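Local coordinates for protein hypothetical glycoside hydrolase (Parabacteroides distasonis, PDB 3TAW) that is of unknown function but is related to the glycoside hydrolases built on a five-bladed beta-propeller, at residues 204-209 / 242-247; 231-236 / 297-302; 261-266 / 281-286. All blocks are in the same frame, centred on the assembly; numbering follows the deposited sequence.

All three contacts reach one beta-sheet, with centres 9 to 10 Å apart; interactions 1 and 2 bring loops against its strands. Interaction 3 pairs two neighbouring strands. Interaction 1 joins it through strand 244-254, where Glu246 O lies 2.7 Å from Asn263 N, and interaction 2 joins it just past the end of strand 296-299, where Leu300 N lies 3.0 Å from Gln285 O. Interactions 1 and 2 also meet directly, since the loop 231-236 runs beside 204-209 and brings Leu232 N to 2.8 Å from Val208 O. A bound unknown ligand, probably from the crystallisation liquor, is hydrogen-bonded by Glu205 of interaction 1 and lies about 4 Å from the side chain of Tyr281 in interaction 3, which may mark a pocket.

Interaction 1: residues 204-209 / 242-247; sequences GEKNVY and SQLTEC
Glu246 and Glu205 run their side chains alongside each other. Glu246 CB sits 3.8 Å from Glu205 CA. CG is anti to the backbone N (chi1 -177°), and this sends the chain along its neighbour; CG itself packs 3.6 Å from Gly204 O. Next comes CD, alongside Glu205 CG at 3.7 Å. At the tip the carboxylate splits its duties: OE2 is hydrogen-bonded to Ser178 OG, while OE1 takes a hydrogen from a water at 2.6 Å. That water gives another hydrogen to Glu205 OE2, linking two carboxylates whose planes are turned 39° apart. Glu205 OE2 is also hydrogen-bonded to the unknown ligand.

The backbone beneath belongs to the propeller: strand 244-254, which opens at a classic beta bulge with Gln243 and Leu244 both facing Lys265, runs beside the loop joining strands 199-203 and 209-213. Cys247 N donates to Gly204 O at 3.1 Å, and Thr245 N adds a weak bond to Glu205 O. Leu244 flanks Glu205, its CB 3.5 Å from Glu205 O. Val208 lies roughly perpendicular to Thr245, with Val208 CG2 3.6 Å from Thr245 O.

Interaction 2: residues 231-236 / 297-302; sequences KLFSPR and IGRLDK
Arg299 enters fully stretched, CG anti to its backbone N (chi1 -172°), and meets Arg236, whose CG stands between backbone N and carbonyl carbon (chi1 54°) before its chain also runs straight. The two come from opposite ends and overlap, which lays guanidinium flat on guanidinium, centres 3.8 Å apart and planes 13° from parallel. Arg299 NE sits over the middle of the Arg236 group, 3.4 Å from Arg236 CZ. Phe233 CD1 lies over the opposite face of the Arg299 guanidinium, 3.4 Å from Arg299 CZ, its ring steeply inclined to that group.

Edges carry the polar work. Arg299 NH2 points a nearly straight bond at Ser234 O (2.8 Å), in its own guanidinium plane but above that of the carbonyl. Arg236 NH2 donates within its own guanidinium plane to Leu300 O at 2.9 Å, less straight. A water joins Arg236 NH1 to Arg299 O and Asp301 OD1, and another links Ser234 N with Arg299 NH1. Asp241 forms salt bridges to both arginines, which would offset the repulsion between their stacked charges. The contact thus ties the loop between strands 220-221 and 244-254 to the end of strand 296-299, with Phe233 touching Ala286 and Phe288 of strand 281-288.

Interaction 3: residues 261-266 / 281-286; sequences LYNGKN and YCAGQA
Two adjacent antiparallel strands of the propeller sheet, 257-265 and 281-288, meet here in a regular ladder. Tyr262 with Gly284 and Gly264 with Cys282 are the hydrogen-bonded pairs, each exchanging two backbone bonds; the shortest, Gly284 N to Tyr262 O, measures 2.8 Å. Between and beside them lie the non-hydrogen-bonded pairs Leu261 with Gln285, Asn263 with Ala283 and Lys265 with Tyr281.

Tyr262 leans across the ladder. Its CG stands between backbone N and carbonyl carbon (chi1 74°), which sets Gly284 CA over one ring face, toward its rim; Gly284, without a side chain, lets the ring lie close. Ring atom CE1 then lies 3.5 Å from Gln285 N, and Ala286 N sits at the ring edge. A water bridges the tip to the backbone, giving a hydrogen to Tyr262 OH and accepting one from Gln285 N. The hydroxyl is also hydrogen-bonded to Asp241.

On the other face of the sheet, Lys265 runs extended over Tyr281, with CB 4.1 Å from the ring centroid almost on its normal, a CH-pi contact, and CD 3.8 Å from Tyr281 CE1. A second water joins Lys265 NZ (2.8 Å) to Tyr281 OH (2.7 Å), and NZ is held besides by Gln243. Further along the same face, Leu261 CD1 packs against the Gln285 amide, 3.5 Å from its CD, while Gln285 NE2 bonds to Leu14 O.

The strands run at 138° to each other over this short span, a marked twist. With 244-254 and 296-299 flanking them, they form a four-stranded antiparallel meander, the build of a beta-propeller blade.

Interaction 1: residues 204-209 / 242-247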
loop_
_atom_site.group_PDB
_atom_site.type_symbol
_atom_site.label_atom_id
_atom_site.label_comp_id
_atom_site.label_asym_id
_atom_site.label_seq_id
_atom_site.Cartn_x
_atom_site.Cartn_y
_atom_site.Cartn_z
ATOM N N GLY A 204 -0.305 -4.360 -8.536
ATOM C CA GLY A 204 0.016 -3.614 -9.744
ATOM C C GLY A 204 -0.221 -2.125 -9.646
ATOM O O GLY A 204 -0.919 -1.644 -8.748
ATOM N N GLU A 205 0.353 -1.420 -10.610
ATOM C CA GLU A 205 0.244 0.028 -10.777
ATOM C C GLU A 205 -0.457 0.385 -12.111
ATOM O O GLU A 205 -1.398 1.151 -12.124
ATOM C CB GLU A 205 1.656 0.633 -10.756
ATOM C CG GLU A 205 1.729 2.118 -11.003
ATOM C CD GLU A 205 3.161 2.635 -11.200
ATOM O OE1 GLU A 205 4.058 1.887 -11.651
ATOM O OE2 GLU A 205 3.377 3.826 -10.949
ATOM N N LYS A 206 0.032 -0.151 -13.228
ATOM C CA LYS A 206 -0.491 0.185 -14.549
ATOM C C LYS A 206 -1.826 -0.508 -14.867
ATOM O O LYS A 206 -2.562 -0.043 -15.718
ATOM C CB LYS A 206 0.524 -0.186 -15.623
ATOM C CG LYS A 206 1.840 0.573 -15.533
ATOM C CD LYS A 206 2.838 0.081 -16.587
ATOM C CE LYS A 206 3.906 1.118 -16.945
ATOM N NZ LYS A 206 4.327 2.002 -15.810
ATOM N N ASN A 207 -2.056 -1.662 -14.236
ATOM C CA ASN A 207 -3.317 -2.389 -14.252
ATOM C C ASN A 207 -3.427 -3.091 -12.904
ATOM O O ASN A 207 -2.444 -3.177 -12.177
ATOM C CB ASN A 207 -3.325 -3.467 -15.354
ATOM C CG ASN A 207 -3.080 -2.904 -16.728
ATOM O OD1 ASN A 207 -4.017 -2.463 -17.389
ATOM N ND2 ASN A 207 -1.815 -2.928 -17.182
ATOM N N VAL A 208 -4.610 -3.613 -12.595
ATOM C CA VAL A 208 -4.789 -4.495 -11.456
ATOM C C VAL A 208 -4.615 -5.952 -11.936
ATOM O O VAL A 208 -5.410 -6.486 -12.738
ATOM C CB VAL A 208 -6.150 -4.269 -10.785
ATOM C CG1 VAL A 208 -6.381 -5.299 -9.673
ATOM C CG2 VAL A 208 -6.219 -2.838 -10.231
ATOM N N TYR A 209 -3.540 -6.564 -11.468
ATOM C CA TYR A 209 -3.192 -7.945 -11.738
ATOM C C TYR A 209 -3.508 -8.770 -10.484
ATOM O O TYR A 209 -4.008 -8.238 -9.487
ATOM C CB TYR A 209 -1.675 -8.045 -12.014
ATOM C CG TYR A 209 -1.146 -7.137 -13.101
ATOM C CD1 TYR A 209 -1.386 -7.405 -14.438
ATOM C CD2 TYR A 209 -0.375 -6.017 -12.798
ATOM C CE1 TYR A 209 -0.877 -6.582 -15.436
ATOM C CE2 TYR A 209 0.139 -5.194 -13.800
ATOM C CZ TYR A 209 -0.116 -5.473 -15.106
ATOM O OH TYR A 209 0.399 -4.667 -16.124
ATOM N N SER A 242 -7.821 6.850 -15.032
ATOM C CA SER A 242 -7.690 6.842 -16.481
ATOM C C SER A 242 -6.252 6.683 -16.960
ATOM O O SER A 242 -6.028 6.420 -18.152
ATOM C CB SER A 242 -8.319 8.127 -17.055
ATOM O OG SER A 242 -8.024 9.286 -16.257
ATOM N N GLN A 243 -5.273 6.845 -16.063
ATOM C CA GLN A 243 -3.880 6.550 -16.396
ATOM C C GLN A 243 -3.297 5.382 -15.623
ATOM O O GLN A 243 -2.506 4.612 -16.176
ATOM C CB GLN A 243 -2.981 7.782 -16.227
ATOM C CG GLN A 243 -1.583 7.550 -16.804
ATOM C CD GLN A 243 -0.683 8.773 -16.696
ATOM O OE1 GLN A 243 0.368 8.728 -16.052
ATOM N NE2 GLN A 243 -1.085 9.856 -17.324
ATOM N N LEU A 244 -3.647 5.282 -14.341
ATOM C CA LEU A 244 -3.171 4.181 -13.482
ATOM C C LEU A 244 -4.299 3.668 -12.612
ATOM O O LEU A 244 -5.214 4.416 -12.265
ATOM C CB LEU A 244 -2.004 4.614 -12.574
ATOM C CG LEU A 244 -0.741 5.184 -13.222
ATOM C CD1 LEU A 244 0.166 5.785 -12.127
ATOM C CD2 LEU A 244 -0.009 4.148 -14.088
ATOM N N THR A 245 -4.209 2.380 -12.280
ATOM C CA THR A 245 -5.080 1.715 -11.288
ATOM C C THR A 245 -4.172 0.928 -10.326
ATOM O O THR A 245 -3.807 -0.229 -10.583
ATOM C CB THR A 245 -6.083 0.750 -11.935
ATOM O OG1 THR A 245 -5.381 -0.177 -12.771
ATOM C CG2 THR A 245 -7.113 1.511 -12.777
ATOM N N GLU A 246 -3.775 1.583 -9.240
ATOM C CA GLU A 246 -2.708 1.072 -8.383
ATOM C C GLU A 246 -3.273 0.590 -7.045
ATOM O O GLU A 246 -3.884 1.366 -6.277
ATOM C CB GLU A 246 -1.627 2.137 -8.163
ATOM C CG GLU A 246 -0.454 1.655 -7.350
ATOM C CD GLU A 246 0.774 2.528 -7.481
ATOM O OE1 GLU A 246 0.620 3.701 -7.899
ATOM O OE2 GLU A 246 1.884 2.024 -7.192
ATOM N N CYS A 247 -3.061 -0.689 -6.759
ATOM C CA CYS A 247 -3.624 -1.299 -5.572
ATOM C C CYS A 247 -3.234 -0.536 -4.300
ATOM O O CYS A 247 -2.154 0.022 -4.207
ATOM C CB CYS A 247 -3.197 -2.753 -5.480
ATOM S SG CYS A 247 -3.880 -3.764 -6.789
HETATM O O HOH W 1 2.211 5.399 -9.032
#

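Interaction 2: residues 231-236 / 297-302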
loop_
_atom_site.group_PDB
_atom_site.type_symbol
_atom_site.label_atom_id
_atom_site.label_comp_id
_atom_site.label_asym_id
_atom_site.label_seq_id
_atom_site.Cartn_x
_atom_site.Cartn_y
_atom_site.Cartn_z
ATOM N N LYS A 231 -4.942 -9.089 -16.850
ATOM C CA LYS A 231 -5.427 -7.804 -16.361
ATOM C C LYS A 231 -6.847 -7.941 -15.841
ATOM O O LYS A 231 -7.779 -8.091 -16.621
ATOM C CB LYS A 231 -5.369 -6.764 -17.482
ATOM C CG LYS A 231 -3.948 -6.415 -17.924
ATOM C CD LYS A 231 -3.994 -5.576 -19.205
ATOM C CE LYS A 231 -2.655 -5.545 -19.911
ATOM N NZ LYS A 231 -2.774 -4.836 -21.228
ATOM N N LEU A 232 -7.027 -7.900 -14.520
ATOM C CA LEU A 232 -8.379 -7.983 -13.936
ATOM C C LEU A 232 -9.212 -6.739 -14.235
ATOM O O LEU A 232 -10.423 -6.820 -14.514
ATOM C CB LEU A 232 -8.279 -8.195 -12.414
ATOM C CG LEU A 232 -8.044 -9.645 -11.975
ATOM C CD1 LEU A 232 -6.774 -10.249 -12.522
ATOM C CD2 LEU A 232 -8.052 -9.723 -10.424
ATOM N N PHE A 233 -8.563 -5.581 -14.168
ATOM C CA PHE A 233 -9.106 -4.371 -14.747
ATOM C C PHE A 233 -7.978 -3.383 -15.005
ATOM O O PHE A 233 -6.806 -3.652 -14.679
ATOM C CB PHE A 233 -10.297 -3.768 -13.973
ATOM C CG PHE A 233 -9.983 -3.166 -12.611
ATOM C CD1 PHE A 233 -9.569 -1.840 -12.475
ATOM C CD2 PHE A 233 -10.208 -3.896 -11.448
ATOM C CE1 PHE A 233 -9.360 -1.281 -11.223
ATOM C CE2 PHE A 233 -9.980 -3.331 -10.188
ATOM C CZ PHE A 233 -9.557 -2.034 -10.071
ATOM N N SER A 234 -8.328 -2.301 -15.690
ATOM C CA SER A 234 -7.335 -1.406 -16.250
ATOM C C SER A 234 -7.821 0.037 -16.172
ATOM O O SER A 234 -9.021 0.298 -15.964
ATOM C CB SER A 234 -7.102 -1.755 -17.725
ATOM O OG SER A 234 -6.669 -3.084 -17.914
ATOM N N PRO A 235 -6.902 0.982 -16.374
ATOM C CA PRO A 235 -7.309 2.366 -16.501
ATOM C C PRO A 235 -8.326 2.560 -17.617
ATOM O O PRO A 235 -8.315 1.831 -18.587
ATOM C CB PRO A 235 -6.000 3.086 -16.817
ATOM C CG PRO A 235 -4.936 2.190 -16.224
ATOM C CD PRO A 235 -5.438 0.824 -16.493
ATOM N N ARG A 236 -9.215 3.516 -17.433
ATOM C CA ARG A 236 -10.371 3.664 -18.307
ATOM C C ARG A 236 -10.647 5.111 -18.677
ATOM O O ARG A 236 -10.623 6.014 -17.835
ATOM C CB ARG A 236 -11.593 3.034 -17.659
ATOM C CG ARG A 236 -11.865 3.530 -16.305
ATOM C CD ARG A 236 -13.076 2.942 -15.646
ATOM N NE ARG A 236 -13.145 3.499 -14.297
ATOM C CZ ARG A 236 -14.163 3.385 -13.446
ATOM N NH1 ARG A 236 -15.273 2.696 -13.759
ATOM N NH2 ARG A 236 -14.049 3.959 -12.253
ATOM N N ILE A 297 -17.248 -7.316 -10.073
ATOM C CA ILE A 297 -18.689 -7.134 -9.929
ATOM C C ILE A 297 -19.105 -5.767 -9.388
ATOM O O ILE A 297 -20.303 -5.491 -9.189
ATOM C CB ILE A 297 -19.293 -8.229 -9.031
ATOM C CG1 ILE A 297 -18.668 -8.219 -7.638
ATOM C CG2 ILE A 297 -19.117 -9.625 -9.659
ATOM C CD1 ILE A 297 -19.413 -9.184 -6.679
ATOM N N GLY A 298 -18.127 -4.901 -9.147
ATOM C CA GLY A 298 -18.414 -3.522 -8.742
ATOM C C GLY A 298 -17.186 -2.652 -8.903
ATOM O O GLY A 298 -16.070 -3.139 -8.824
ATOM N N ARG A 299 -17.420 -1.365 -9.151
ATOM C CA ARG A 299 -16.337 -0.370 -9.270
ATOM C C ARG A 299 -16.931 1.024 -9.142
ATOM O O ARG A 299 -17.902 1.344 -9.840
ATOM C CB ARG A 299 -15.664 -0.526 -10.626
ATOM C CG ARG A 299 -14.408 0.277 -10.858
ATOM C CD ARG A 299 -13.811 -0.127 -12.198
ATOM N NE ARG A 299 -12.581 0.575 -12.535
ATOM C CZ ARG A 299 -11.847 0.352 -13.623
ATOM N NH1 ARG A 299 -12.223 -0.569 -14.511
ATOM N NH2 ARG A 299 -10.724 1.034 -13.833
ATOM N N LEU A 300 -16.368 1.861 -8.266
ATOM C CA LEU A 300 -16.930 3.196 -8.051
ATOM C C LEU A 300 -16.674 4.058 -9.271
ATOM O O LEU A 300 -15.562 4.054 -9.794
ATOM C CB LEU A 300 -16.325 3.876 -6.821
ATOM C CG LEU A 300 -16.565 3.167 -5.492
ATOM C CD1 LEU A 300 -15.905 3.989 -4.359
ATOM C CD2 LEU A 300 -18.042 2.964 -5.244
ATOM N N ASP A 301 -17.701 4.786 -9.703
ATOM C CA ASP A 301 -17.592 5.737 -10.821
ATOM C C ASP A 301 -16.767 6.971 -10.462
ATOM O O ASP A 301 -16.175 7.602 -11.335
ATOM C CB ASP A 301 -18.974 6.286 -11.197
ATOM C CG ASP A 301 -19.873 5.290 -11.881
ATOM O OD1 ASP A 301 -19.412 4.337 -12.533
ATOM O OD2 ASP A 301 -21.099 5.540 -11.809
ATOM N N LYS A 302 -16.809 7.354 -9.185
ATOM C CA LYS A 302 -16.118 8.543 -8.688
ATOM C C LYS A 302 -15.316 8.159 -7.446
ATOM O O LYS A 302 -15.685 7.221 -6.729
ATOM C CB LYS A 302 -17.122 9.622 -8.308
ATOM C CG LYS A 302 -17.941 10.153 -9.482
ATOM C CD LYS A 302 -18.890 11.237 -9.049
ATOM C CE LYS A 302 -19.931 11.469 -10.118
ATOM N NZ LYS A 302 -20.775 12.664 -9.830
HETATM O O HOH W 2 -10.963 -1.847 -16.924
HETATM O O HOH W 3 -17.702 2.473 -12.251
#

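Interaction 3: residues 261-266 / 281-286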
loop_
_atom_site.group_PDB
_atom_site.type_symbol
_atom_site.label_atom_id
_atom_site.label_comp_id
_atom_site.label_asym_id
_atom_site.label_seq_id
_atom_site.Cartn_x
_atom_site.Cartn_y
_atom_site.Cartn_z
ATOM N N LEU A 261 -9.574 -1.389 -2.197
ATOM C CA LEU A 261 -9.292 0.026 -2.280
ATOM C C LEU A 261 -8.052 0.210 -3.156
ATOM O O LEU A 261 -7.055 -0.501 -3.012
ATOM C CB LEU A 261 -9.060 0.630 -0.890
ATOM C CG LEU A 261 -10.279 1.061 -0.070
ATOM C CD1 LEU A 261 -11.267 -0.095 0.196
ATOM C CD2 LEU A 261 -9.898 1.704 1.273
ATOM N N TYR A 262 -8.127 1.161 -4.077
ATOM C CA TYR A 262 -7.020 1.399 -5.009
ATOM C C TYR A 262 -6.923 2.879 -5.337
ATOM O O TYR A 262 -7.807 3.672 -4.985
ATOM C CB TYR A 262 -7.180 0.508 -6.248
ATOM C CG TYR A 262 -8.268 0.928 -7.207
ATOM C CD1 TYR A 262 -9.587 0.488 -7.042
ATOM C CD2 TYR A 262 -7.995 1.759 -8.295
ATOM C CE1 TYR A 262 -10.569 0.863 -7.906
ATOM C CE2 TYR A 262 -8.989 2.136 -9.179
ATOM C CZ TYR A 262 -10.280 1.684 -8.981
ATOM O OH TYR A 262 -11.279 2.043 -9.836
ATOM N N ASN A 263 -5.830 3.230 -5.991
ATOM C CA ASN A 263 -5.454 4.587 -6.310
ATOM C C ASN A 263 -5.475 4.818 -7.814
ATOM O O ASN A 263 -4.792 4.120 -8.563
ATOM C CB ASN A 263 -4.064 4.817 -5.749
ATOM C CG ASN A 263 -4.040 4.651 -4.234
ATOM O OD1 ASN A 263 -4.620 5.475 -3.524
ATOM N ND2 ASN A 263 -3.415 3.569 -3.734
ATOM N N GLY A 264 -6.293 5.763 -8.234
ATOM C CA GLY A 264 -6.447 6.102 -9.649
ATOM C C GLY A 264 -5.699 7.353 -9.988
ATOM O O GLY A 264 -5.862 8.358 -9.303
ATOM N N LYS A 265 -4.899 7.322 -11.049
ATOM C CA LYS A 265 -4.267 8.538 -11.534
ATOM C C LYS A 265 -5.084 9.072 -12.719
ATOM O O LYS A 265 -5.373 8.327 -13.655
ATOM C CB LYS A 265 -2.838 8.285 -11.978
ATOM C CG LYS A 265 -2.143 9.566 -12.483
ATOM C CD LYS A 265 -0.664 9.344 -12.812
ATOM C CE LYS A 265 -0.053 10.557 -13.492
ATOM N NZ LYS A 265 1.419 10.330 -13.819
ATOM N N ASN A 266 -5.411 10.363 -12.678
ATOM C CA ASN A 266 -6.249 11.008 -13.698
ATOM C C ASN A 266 -5.457 11.457 -14.923
ATOM O O ASN A 266 -4.511 12.229 -14.840
ATOM C CB ASN A 266 -6.995 12.188 -13.061
ATOM C CG ASN A 266 -8.211 12.649 -13.853
ATOM O OD1 ASN A 266 -8.835 11.880 -14.585
ATOM N ND2 ASN A 266 -8.575 13.920 -13.672
ATOM N N TYR A 281 -3.855 11.706 -8.001
ATOM C CA TYR A 281 -4.280 10.377 -7.554
ATOM C C TYR A 281 -5.436 10.518 -6.565
ATOM O O TYR A 281 -5.270 11.097 -5.467
ATOM C CB TYR A 281 -3.133 9.635 -6.878
ATOM C CG TYR A 281 -1.984 9.130 -7.732
ATOM C CD1 TYR A 281 -1.118 10.004 -8.376
ATOM C CD2 TYR A 281 -1.694 7.772 -7.794
ATOM C CE1 TYR A 281 -0.026 9.538 -9.114
ATOM C CE2 TYR A 281 -0.618 7.297 -8.520
ATOM C CZ TYR A 281 0.230 8.175 -9.158
ATOM O OH TYR A 281 1.306 7.699 -9.851
ATOM N N CYS A 282 -6.595 9.982 -6.944
ATOM C CA CYS A 282 -7.786 9.949 -6.103
ATOM C C CYS A 282 -8.131 8.486 -5.899
ATOM O O CYS A 282 -7.911 7.685 -6.785
ATOM C CB CYS A 282 -8.947 10.650 -6.788
ATOM S SG CYS A 282 -8.612 12.375 -7.249
ATOM N N ALA A 283 -8.694 8.152 -4.743
ATOM C CA ALA A 283 -8.860 6.761 -4.386
ATOM C C ALA A 283 -10.223 6.208 -4.792
ATOM O O ALA A 283 -11.235 6.838 -4.565
ATOM C CB ALA A 283 -8.621 6.587 -2.853
ATOM N N GLY A 284 -10.214 4.999 -5.350
ATOM C CA GLY A 284 -11.428 4.289 -5.761
ATOM C C GLY A 284 -11.577 2.948 -5.060
ATOM O O GLY A 284 -10.774 2.574 -4.207
ATOM N N GLN A 285 -12.639 2.228 -5.405
ATOM C CA GLN A 285 -12.859 0.881 -4.878
ATOM C C GLN A 285 -13.431 -0.027 -5.931
ATOM O O GLN A 285 -14.227 0.392 -6.759
ATOM C CB GLN A 285 -13.776 0.884 -3.635
ATOM C CG GLN A 285 -13.199 1.736 -2.497
ATOM C CD GLN A 285 -13.970 1.648 -1.221
ATOM O OE1 GLN A 285 -14.698 0.671 -0.973
ATOM N NE2 GLN A 285 -13.779 2.649 -0.358
ATOM N N ALA A 286 -12.984 -1.273 -5.910
ATOM C CA ALA A 286 -13.533 -2.325 -6.748
ATOM C C ALA A 286 -14.055 -3.451 -5.871
ATOM O O ALA A 286 -13.645 -3.589 -4.720
ATOM C CB ALA A 286 -12.484 -2.853 -7.711
HETATM O O HOH W 4 -13.381 3.118 -8.243
HETATM O O HOH W 5 2.722 9.185 -11.628
#